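Local coordinates for protein cycloalternan-forming enzyme (Listeria monocytogenes serovar 1/2a, PDB 5F7U) that belongs to glycoside hydrolase family 31, joining a TIM-barrel domain to beta-rich domains, and carries bound glycans and magnesium ions, at residues Met299-Gln310 with Tyr319-Gly327; Gly143-Leu151 with Met161-Gly171. The protein carries 1 engineered substitution. All blocks are in the same frame, centred on the assembly; numbering follows the deposited sequence. Where two conformers were deposited one is given.

Interaction 1. Residues Met299-Gln310 with Tyr319-Gly327; sequences MYVNSDFHSQFQ and YSFVLDNDG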
loop_
_atom_site.group_PDB
_atom_site.type_symbol
_atom_site.label_atom_id
_atom_site.label_comp_id
_atom_site.label_asym_id
_atom_site.label_seq_id
_atom_site.Cartn_x
_atom_site.Cartn_y
_atom_site.Cartn_z
ATOM N N MET A 299 10.880 -11.161 6.415
ATOM C CA MET A 299 11.071 -12.545 5.944
ATOM C C MET A 299 10.336 -12.665 4.631
ATOM O O MET A 299 9.174 -12.318 4.558
ATOM C CB MET A 299 10.500 -13.564 6.937
ATOM C CG MET A 299 10.701 -15.027 6.506
ATOM S SD MET A 299 10.257 -16.229 7.794
ATOM C CE MET A 299 11.571 -15.955 8.983
ATOM N N TYR A 300 11.030 -13.180 3.622
ATOM C CA TYR A 300 10.461 -13.361 2.292
ATOM C C TYR A 300 10.641 -14.807 1.883
ATOM O O TYR A 300 11.765 -15.288 1.809
ATOM C CB TYR A 300 11.130 -12.410 1.281
ATOM C CG TYR A 300 10.730 -12.684 -0.166
ATOM C CD1 TYR A 300 9.380 -12.790 -0.527
ATOM C CD2 TYR A 300 11.709 -12.862 -1.160
ATOM C CE1 TYR A 300 9.009 -13.048 -1.843
ATOM C CE2 TYR A 300 11.343 -13.111 -2.485
ATOM C CZ TYR A 300 9.995 -13.209 -2.805
ATOM O OH TYR A 300 9.612 -13.457 -4.103
ATOM N N VAL A 301 9.530 -15.503 1.620
ATOM C CA VAL A 301 9.613 -16.895 1.136
ATOM C C VAL A 301 9.502 -16.787 -0.377
ATOM O O VAL A 301 8.451 -16.394 -0.898
ATOM C CB VAL A 301 8.528 -17.811 1.750
ATOM C CG1 VAL A 301 8.566 -19.232 1.156
ATOM C CG2 VAL A 301 8.703 -17.896 3.260
ATOM N N ASN A 302 10.598 -17.125 -1.054
ATOM C CA ASN A 302 10.735 -16.936 -2.490
ATOM C C ASN A 302 10.129 -18.096 -3.260
ATOM O O ASN A 302 10.828 -19.053 -3.615
ATOM C CB ASN A 302 12.217 -16.744 -2.865
ATOM C CG ASN A 302 12.412 -16.491 -4.359
ATOM O OD1 ASN A 302 11.498 -16.039 -5.045
ATOM N ND2 ASN A 302 13.600 -16.809 -4.866
ATOM N N SER A 303 8.816 -18.032 -3.453
ATOM C CA SER A 303 8.089 -19.035 -4.232
ATOM C C SER A 303 6.734 -18.483 -4.603
ATOM O O SER A 303 6.113 -17.783 -3.811
ATOM C CB SER A 303 7.843 -20.291 -3.384
ATOM O OG SER A 303 7.182 -21.284 -4.170
ATOM N N ASP A 304 6.265 -18.856 -5.787
ATOM C CA ASP A 304 4.922 -18.493 -6.212
ATOM C C ASP A 304 3.866 -19.491 -5.761
ATOM O O ASP A 304 2.679 -19.203 -5.900
ATOM C CB ASP A 304 4.875 -18.324 -7.742
ATOM C CG ASP A 304 5.641 -17.093 -8.210
ATOM O OD1 ASP A 304 5.720 -16.128 -7.426
ATOM O OD2 ASP A 304 6.140 -17.110 -9.356
ATOM N N PHE A 305 4.275 -20.645 -5.214
ATOM C CA PHE A 305 3.275 -21.593 -4.677
ATOM C C PHE A 305 2.527 -20.973 -3.495
ATOM O O PHE A 305 3.048 -20.090 -2.819
ATOM C CB PHE A 305 3.931 -22.897 -4.212
ATOM C CG PHE A 305 4.389 -23.798 -5.337
ATOM C CD1 PHE A 305 3.487 -24.613 -6.012
ATOM C CD2 PHE A 305 5.740 -23.869 -5.686
ATOM C CE1 PHE A 305 3.918 -25.453 -7.042
ATOM C CE2 PHE A 305 6.178 -24.723 -6.701
ATOM C CZ PHE A 305 5.265 -25.507 -7.396
ATOM N N HIS A 306 1.297 -21.431 -3.270
ATOM C CA HIS A 306 0.565 -21.045 -2.061
ATOM C C HIS A 306 1.378 -21.370 -0.796
ATOM O O HIS A 306 1.986 -22.439 -0.682
ATOM C CB HIS A 306 -0.775 -21.772 -2.024
ATOM C CG HIS A 306 -1.408 -21.788 -0.669
ATOM N ND1 HIS A 306 -1.447 -22.919 0.114
ATOM C CD2 HIS A 306 -2.008 -20.807 0.047
ATOM C CE1 HIS A 306 -2.054 -22.636 1.254
ATOM N NE2 HIS A 306 -2.406 -21.362 1.238
ATOM N N SER A 307 1.384 -20.427 0.136
ATOM C CA SER A 307 1.940 -20.650 1.463
ATOM C C SER A 307 0.917 -20.187 2.511
ATOM O O SER A 307 0.034 -19.336 2.230
ATOM C CB SER A 307 3.273 -19.904 1.644
ATOM O OG SER A 307 3.147 -18.517 1.332
ATOM N N GLN A 308 1.026 -20.777 3.695
ATOM C CA GLN A 308 0.277 -20.325 4.866
ATOM C C GLN A 308 1.249 -19.882 5.944
ATOM O O GLN A 308 2.138 -20.648 6.330
ATOM C CB GLN A 308 -0.640 -21.443 5.385
ATOM C CG GLN A 308 -1.574 -20.997 6.512
ATOM C CD GLN A 308 -2.318 -22.162 7.123
ATOM O OE1 GLN A 308 -1.730 -23.022 7.748
ATOM N NE2 GLN A 308 -3.617 -22.188 6.935
ATOM N N PHE A 309 1.076 -18.645 6.421
ATOM C CA PHE A 309 1.865 -18.108 7.527
ATOM C C PHE A 309 1.028 -18.184 8.794
ATOM O O PHE A 309 -0.015 -17.524 8.913
ATOM C CB PHE A 309 2.255 -16.645 7.236
ATOM C CG PHE A 309 3.349 -16.500 6.212
ATOM C CD1 PHE A 309 3.057 -16.475 4.827
ATOM C CD2 PHE A 309 4.669 -16.364 6.607
ATOM C CE1 PHE A 309 4.092 -16.352 3.876
ATOM C CE2 PHE A 309 5.706 -16.216 5.667
ATOM C CZ PHE A 309 5.419 -16.221 4.301
ATOM N N GLN A 310 1.479 -19.009 9.730
ATOM C CA GLN A 310 0.784 -19.219 10.980
ATOM C C GLN A 310 1.421 -18.304 12.026
ATOM O O GLN A 310 2.449 -18.646 12.606
ATOM C CB GLN A 310 0.908 -20.695 11.379
ATOM C CG GLN A 310 0.295 -21.624 10.333
ATOM C CD GLN A 310 0.549 -23.088 10.622
ATOM O OE1 GLN A 310 1.226 -23.437 11.587
ATOM N NE2 GLN A 310 0.010 -23.953 9.777
ATOM N N TYR A 319 5.744 -18.777 15.365
ATOM C CA TYR A 319 5.227 -18.546 14.003
ATOM C C TYR A 319 5.844 -19.491 12.991
ATOM O O TYR A 319 6.977 -19.941 13.157
ATOM C CB TYR A 319 5.288 -17.077 13.541
ATOM C CG TYR A 319 6.650 -16.567 13.128
ATOM C CD1 TYR A 319 7.114 -16.719 11.805
ATOM C CD2 TYR A 319 7.469 -15.913 14.049
ATOM C CE1 TYR A 319 8.368 -16.219 11.421
ATOM C CE2 TYR A 319 8.721 -15.397 13.681
ATOM C CZ TYR A 319 9.161 -15.547 12.361
ATOM O OH TYR A 319 10.404 -15.060 12.014
ATOM N N SER A 320 5.086 -19.788 11.934
ATOM C CA SER A 320 5.494 -20.836 11.003
ATOM C C SER A 320 5.105 -20.444 9.604
ATOM O O SER A 320 4.144 -19.693 9.427
ATOM C CB SER A 320 4.805 -22.156 11.341
ATOM O OG SER A 320 4.960 -22.494 12.719
ATOM N N PHE A 321 5.847 -20.945 8.620
ATOM C CA PHE A 321 5.313 -20.959 7.267
ATOM C C PHE A 321 5.213 -22.383 6.777
ATOM O O PHE A 321 6.024 -23.226 7.126
ATOM C CB PHE A 321 6.064 -20.038 6.290
ATOM C CG PHE A 321 7.506 -20.412 6.042
ATOM C CD1 PHE A 321 7.842 -21.481 5.205
ATOM C CD2 PHE A 321 8.536 -19.649 6.608
ATOM C CE1 PHE A 321 9.173 -21.805 4.966
ATOM C CE2 PHE A 321 9.876 -19.954 6.362
ATOM C CZ PHE A 321 10.190 -21.048 5.551
ATOM N N VAL A 322 4.180 -22.637 5.986
ATOM C CA VAL A 322 4.012 -23.940 5.348
ATOM C C VAL A 322 3.852 -23.614 3.878
ATOM O O VAL A 322 2.913 -22.905 3.492
ATOM C CB VAL A 322 2.784 -24.710 5.882
ATOM C CG1 VAL A 322 2.680 -26.073 5.191
ATOM C CG2 VAL A 322 2.904 -24.919 7.380
ATOM N N LEU A 323 4.797 -24.085 3.081
ATOM C CA LEU A 323 4.860 -23.743 1.661
ATOM C C LEU A 323 4.540 -24.969 0.834
ATOM O O LEU A 323 5.150 -26.026 1.039
ATOM C CB LEU A 323 6.274 -23.235 1.301
ATOM C CG LEU A 323 6.553 -22.983 -0.189
ATOM C CD1 LEU A 323 5.727 -21.846 -0.786
ATOM C CD2 LEU A 323 8.032 -22.711 -0.425
ATOM N N ASP A 324 3.606 -24.824 -0.105
ATOM C CA ASP A 324 3.239 -25.918 -1.010
ATOM C C ASP A 324 4.288 -26.127 -2.102
ATOM O O ASP A 324 5.099 -25.246 -2.396
ATOM C CB ASP A 324 1.865 -25.648 -1.658
ATOM C CG ASP A 324 0.718 -25.630 -0.633
ATOM O OD1 ASP A 324 0.900 -26.013 0.551
ATOM O OD2 ASP A 324 -0.391 -25.246 -1.030
ATOM N N ASN A 325 4.283 -27.324 -2.672
ATOM C CA ASN A 325 5.130 -27.655 -3.806
ATOM C C ASN A 325 4.339 -28.571 -4.737
ATOM O O ASN A 325 3.362 -29.171 -4.302
ATOM C CB ASN A 325 6.381 -28.371 -3.318
ATOM C CG ASN A 325 7.455 -28.464 -4.388
ATOM O OD1 ASN A 325 7.751 -27.478 -5.069
ATOM N ND2 ASN A 325 8.030 -29.653 -4.552
ATOM N N ASP A 326 4.744 -28.671 -6.001
ATOM C CA ASP A 326 4.025 -29.506 -6.962
ATOM C C ASP A 326 4.469 -30.967 -6.935
ATOM O O ASP A 326 4.047 -31.751 -7.771
ATOM C CB ASP A 326 4.178 -28.926 -8.371
ATOM C CG ASP A 326 5.627 -28.884 -8.843
ATOM O OD1 ASP A 326 6.570 -29.091 -8.044
ATOM O OD2 ASP A 326 5.839 -28.626 -10.038
ATOM N N GLY A 327 5.331 -31.321 -5.984
ATOM C CA GLY A 327 5.860 -32.682 -5.888
ATOM C C GLY A 327 7.291 -32.823 -6.381
ATOM O O GLY A 327 7.972 -33.782 -6.023
HETATM O O HOH W 1 2.477 -22.538 13.948
#
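The Phe321 ring lies under Val301, whose CG2 stands 3.8 Å from the Phe321 ring centroid, a CH-pi contact over the middle of one face. Met299 reaches the same ring at its edge, SD being 4.0 Å from Phe321 CD2. Met299 CG lies anti to the backbone N and the chain bends at chi3 (-70°), which carries CE to within 3.4 Å of Tyr319 OH, itself bonded to Thr216. Met299 SD lies 5.5 Å from the Tyr319 ring centroid, 89° off the ring normal, a second edge-on Met-aromatic contact. Phe309 receives Phe321 CB over one face, offset toward the rim. These residues belong to an antiparallel beta hairpin, strands 307-311 and 318-327, in the galactose mutarotase-like domain; Gln308-Val322 and Gln310-Ser320 are its hydrogen-bonded pairs, while strand 299-301 meets strand 319-327 through side chains. At the end of the hairpin away from its turn, His306 ND1 donates to Asp324 OD2 at 2.8 Å; the oxygen lies in the imidazole plane, yet the nitrogen stands 53° out of the carboxylate plane. His306 NE2 is hydrogen-bonded to Glu268, so both ring nitrogens are held, and Gln237 bonds Asp324 OD1. Phe305 lays its ring over Asn325, whose CA sits 4.0 Å from the Phe305 ring centroid. On the opposite sheet face from Phe309, Gln310 NE2 donates to Gln308 OE1 at 2.8 Å, and a water joins Gln310 OE1 to Ser320 OG; Glu268 also bonds Gln308 NE2, and Asn241 bonds Ser320 OG.

Interaction 2. Residues Gly143-Leu151 with Met161-Gly171; sequences GDFSPKLYL and MELSPTGKETG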
loop_
_atom_site.group_PDB
_atom_site.type_symbol
_atom_site.label_atom_id
_atom_site.label_comp_id
_atom_site.label_asym_id
_atom_site.label_seq_id
_atom_site.Cartn_x
_atom_site.Cartn_y
_atom_site.Cartn_z
ATOM N N GLY A 143 13.617 -41.075 7.320
ATOM C CA GLY A 143 13.930 -41.213 5.900
ATOM C C GLY A 143 15.415 -41.352 5.630
ATOM O O GLY A 143 16.234 -41.271 6.549
ATOM N N ASP A 144 15.764 -41.534 4.362
ATOM C CA ASP A 144 17.158 -41.781 3.966
ATOM C C ASP A 144 17.818 -40.643 3.170
ATOM O O ASP A 144 18.814 -40.865 2.477
ATOM C CB ASP A 144 17.275 -43.115 3.217
ATOM C CG ASP A 144 16.393 -43.178 1.971
ATOM O OD1 ASP A 144 15.925 -42.116 1.469
ATOM O OD2 ASP A 144 16.150 -44.317 1.497
ATOM N N PHE A 145 17.281 -39.424 3.266
ATOM C CA PHE A 145 17.881 -38.299 2.542
ATOM C C PHE A 145 19.144 -37.804 3.243
ATOM O O PHE A 145 19.323 -38.056 4.427
ATOM C CB PHE A 145 16.903 -37.115 2.447
ATOM C CG PHE A 145 15.708 -37.338 1.552
ATOM C CD1 PHE A 145 15.612 -38.432 0.682
ATOM C CD2 PHE A 145 14.671 -36.400 1.555
ATOM C CE1 PHE A 145 14.485 -38.601 -0.137
ATOM C CE2 PHE A 145 13.560 -36.559 0.731
ATOM C CZ PHE A 145 13.460 -37.664 -0.105
ATOM N N SER A 146 20.003 -37.101 2.502
ATOM C CA SER A 146 21.136 -36.373 3.079
ATOM C C SER A 146 20.966 -34.875 2.828
ATOM O O SER A 146 21.576 -34.330 1.895
ATOM C CB SER A 146 22.457 -36.867 2.498
ATOM O OG SER A 146 22.595 -38.259 2.695
ATOM N N PRO A 147 20.130 -34.202 3.649
ATOM C CA PRO A 147 19.832 -32.776 3.387
ATOM C C PRO A 147 21.025 -31.832 3.455
ATOM O O PRO A 147 21.997 -32.088 4.173
ATOM C CB PRO A 147 18.797 -32.396 4.438
ATOM C CG PRO A 147 18.726 -33.516 5.401
ATOM C CD PRO A 147 19.411 -34.710 4.839
ATOM N N LYS A 148 20.934 -30.768 2.668
ATOM C CA LYS A 148 21.920 -29.691 2.707
ATOM C C LYS A 148 21.179 -28.388 2.788
ATOM O O LYS A 148 20.247 -28.163 2.011
ATOM C CB LYS A 148 22.762 -29.683 1.436
ATOM C CG LYS A 148 23.720 -30.867 1.331
ATOM C CD LYS A 148 24.351 -30.851 -0.050
ATOM C CE LYS A 148 25.145 -32.119 -0.337
ATOM N NZ LYS A 148 26.536 -31.959 0.167
ATOM N N LEU A 149 21.587 -27.544 3.738
ATOM C CA LEU A 149 21.081 -26.180 3.837
ATOM C C LEU A 149 22.191 -25.221 3.414
ATOM O O LEU A 149 23.269 -25.225 4.003
ATOM C CB LEU A 149 20.637 -25.866 5.255
ATOM C CG LEU A 149 20.108 -24.443 5.495
ATOM C CD1 LEU A 149 18.854 -24.140 4.663
ATOM C CD2 LEU A 149 19.793 -24.277 6.974
ATOM N N TYR A 150 21.895 -24.385 2.428
ATOM C CA TYR A 150 22.871 -23.436 1.906
ATOM C C TYR A 150 22.580 -22.044 2.405
ATOM O O TYR A 150 21.442 -21.587 2.329
ATOM C CB TYR A 150 22.798 -23.401 0.388
ATOM C CG TYR A 150 23.146 -24.704 -0.236
ATOM C CD1 TYR A 150 24.477 -25.034 -0.497
ATOM C CD2 TYR A 150 22.147 -25.602 -0.600
ATOM C CE1 TYR A 150 24.796 -26.246 -1.091
ATOM C CE2 TYR A 150 22.462 -26.815 -1.197
ATOM C CZ TYR A 150 23.778 -27.128 -1.425
ATOM O OH TYR A 150 24.094 -28.313 -2.033
ATOM N N LEU A 151 23.626 -21.367 2.869
ATOM C CA LEU A 151 23.512 -19.992 3.346
ATOM C C LEU A 151 24.324 -19.110 2.422
ATOM O O LEU A 151 25.457 -19.440 2.088
ATOM C CB LEU A 151 24.058 -19.853 4.772
ATOM C CG LEU A 151 23.642 -20.856 5.848
ATOM C CD1 LEU A 151 24.314 -20.531 7.172
ATOM C CD2 LEU A 151 22.133 -20.877 6.028
ATOM N N MET A 161 18.498 -18.454 2.737
ATOM C CA MET A 161 18.563 -19.883 3.056
ATOM C C MET A 161 17.978 -20.710 1.937
ATOM O O MET A 161 16.878 -20.427 1.499
ATOM C CB MET A 161 17.709 -20.171 4.289
ATOM C CG MET A 161 18.493 -20.313 5.554
ATOM S SD MET A 161 19.090 -18.716 6.060
ATOM C CE MET A 161 17.540 -18.067 6.723
ATOM N N GLU A 162 18.702 -21.752 1.514
ATOM C CA GLU A 162 18.213 -22.614 0.450
ATOM C C GLU A 162 18.376 -24.044 0.916
ATOM O O GLU A 162 19.499 -24.501 1.202
ATOM C CB GLU A 162 18.958 -22.366 -0.862
ATOM C CG GLU A 162 18.638 -21.013 -1.491
ATOM C CD GLU A 162 19.546 -20.724 -2.664
ATOM O OE1 GLU A 162 20.700 -20.278 -2.460
ATOM O OE2 GLU A 162 19.101 -20.978 -3.790
ATOM N N LEU A 163 17.245 -24.731 1.067
ATOM C CA LEU A 163 17.281 -26.101 1.590
ATOM C C LEU A 163 17.015 -27.080 0.452
ATOM O O LEU A 163 15.997 -26.957 -0.254
ATOM C CB LEU A 163 16.228 -26.277 2.694
ATOM C CG LEU A 163 16.085 -27.721 3.207
ATOM C CD1 LEU A 163 17.271 -28.135 4.098
ATOM C CD2 LEU A 163 14.749 -27.867 3.929
ATOM N N SER A 164 17.924 -28.050 0.309
ATOM C CA SER A 164 17.771 -29.199 -0.598
ATOM C C SER A 164 17.609 -30.463 0.266
ATOM O O SER A 164 18.614 -30.991 0.763
ATOM C CB SER A 164 19.047 -29.338 -1.466
ATOM O OG SER A 164 18.982 -30.481 -2.314
ATOM N N PRO A 165 16.366 -30.958 0.447
ATOM C CA PRO A 165 16.159 -32.166 1.272
ATOM C C PRO A 165 17.000 -33.376 0.840
ATOM O O PRO A 165 17.524 -34.077 1.699
ATOM C CB PRO A 165 14.673 -32.447 1.081
ATOM C CG PRO A 165 14.095 -31.051 1.028
ATOM C CD PRO A 165 15.068 -30.331 0.102
ATOM N N THR A 166 17.128 -33.599 -0.468
ATOM C CA THR A 166 17.940 -34.723 -0.985
ATOM C C THR A 166 19.440 -34.426 -1.039
ATOM O O THR A 166 20.248 -35.356 -1.177
ATOM C CB THR A 166 17.504 -35.164 -2.394
ATOM O OG1 THR A 166 17.809 -34.123 -3.340
ATOM C CG2 THR A 166 16.001 -35.497 -2.428
ATOM N N GLY A 167 19.799 -33.147 -0.974
ATOM C CA GLY A 167 21.181 -32.696 -1.128
ATOM C C GLY A 167 21.680 -32.690 -2.567
ATOM O O GLY A 167 22.858 -32.411 -2.808
ATOM N N LYS A 168 20.797 -32.965 -3.526
ATOM C CA LYS A 168 21.163 -33.018 -4.948
ATOM C C LYS A 168 21.197 -31.660 -5.647
ATOM O O LYS A 168 21.735 -31.541 -6.758
ATOM C CB LYS A 168 20.253 -33.988 -5.707
ATOM C CG LYS A 168 20.339 -35.418 -5.199
ATOM C CD LYS A 168 19.452 -36.353 -6.013
ATOM C CE LYS A 168 19.492 -37.767 -5.452
ATOM N NZ LYS A 168 18.741 -38.713 -6.328
ATOM N N GLU A 169 20.619 -30.644 -5.013
ATOM C CA GLU A 169 20.654 -29.285 -5.551
ATOM C C GLU A 169 21.689 -28.465 -4.817
ATOM O O GLU A 169 22.121 -28.835 -3.719
ATOM C CB GLU A 169 19.277 -28.616 -5.450
ATOM C CG GLU A 169 18.207 -29.288 -6.296
ATOM C CD GLU A 169 17.696 -30.572 -5.656
ATOM O OE1 GLU A 169 17.487 -30.597 -4.420
ATOM O OE2 GLU A 169 17.526 -31.561 -6.385
ATOM N N THR A 170 22.098 -27.364 -5.440
ATOM C CA THR A 170 23.122 -26.494 -4.879
ATOM C C THR A 170 22.592 -25.068 -4.787
ATOM O O THR A 170 21.991 -24.565 -5.731
ATOM C CB THR A 170 24.387 -26.560 -5.750
ATOM O OG1 THR A 170 24.801 -27.930 -5.837
ATOM C CG2 THR A 170 25.531 -25.720 -5.157
ATOM N N GLY A 171 22.849 -24.413 -3.659
ATOM C CA GLY A 171 22.469 -23.009 -3.473
ATOM C C GLY A 171 23.217 -22.008 -4.358
ATOM O O GLY A 171 24.220 -22.340 -5.001
HETATM O O HOH W 2 19.458 -37.811 -0.426
#
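Four backbone hydrogen bonds join Lys148 to Ser164 and Tyr150 to Glu162, the shortest running from Tyr150 N to Glu162 O at 2.7 Å. Ser164 O also accepts from Gly167 N, and the two donors, Lys148 N and Gly167 N, approach from opposite faces of its carbonyl plane. A water accepts from Ser146 N and donates to Thr166 O, continuing the link beyond the paired strands. Among side chains, Tyr150 OH donates to Glu169 O at 2.6 Å, in the carbonyl plane and on a lone pair, which fixes the far end of the ring.

Two aromatic faces are used. Gly171 N lies 3.2 Å above the Tyr150 ring plane, over its centre, so the chain beyond the strand folds across the tyrosine; Tyr150 CG, beside its own backbone N (chi1 -63°), sets the ring beneath it. Thr166 CG2 makes a CH-pi contact over the face of the Phe145 ring, 4.0 Å from the centroid and 7° off the normal.

Apolar contacts gather where Leu149 and Leu151 face Met161 and Leu163: Leu151 CD2 comes within 3.7 Å of Met161 CG, the two side chains running alongside, and Leu149 CD1 touches Leu163 CB at 3.9 Å.

The arrangement is an antiparallel beta hairpin of strands 148-153 and 158-164, flanked by strand 134-140 beside the first and strand 333-338 beside the second, while Leu163 and Pro165 pack against strands 214-229 and 235-243.

In the fold
Interaction 1, a hairpin with strand 297-301 beside it, and interaction 2, a hairpin, lie in series along the chain, with centres about 17 Å apart and nearest atoms about 7 Å apart, so they do not touch directly. Strand 333-338 connects them: it pairs with strand 158-164 of interaction 2 and with strand 297-301 of interaction 1. Strand 235-243 supplies a second connection, pairing with strand 318-327 while its Tyr238 receives Leu163 and Pro165. Interaction 1 lies nearer the centre of the chain, its own centre about 22 Å away against about 36 Å for interaction 2, and its Asp304 forms a salt bridge with Arg561 on helix 555-577 of the TIM-barrel domain.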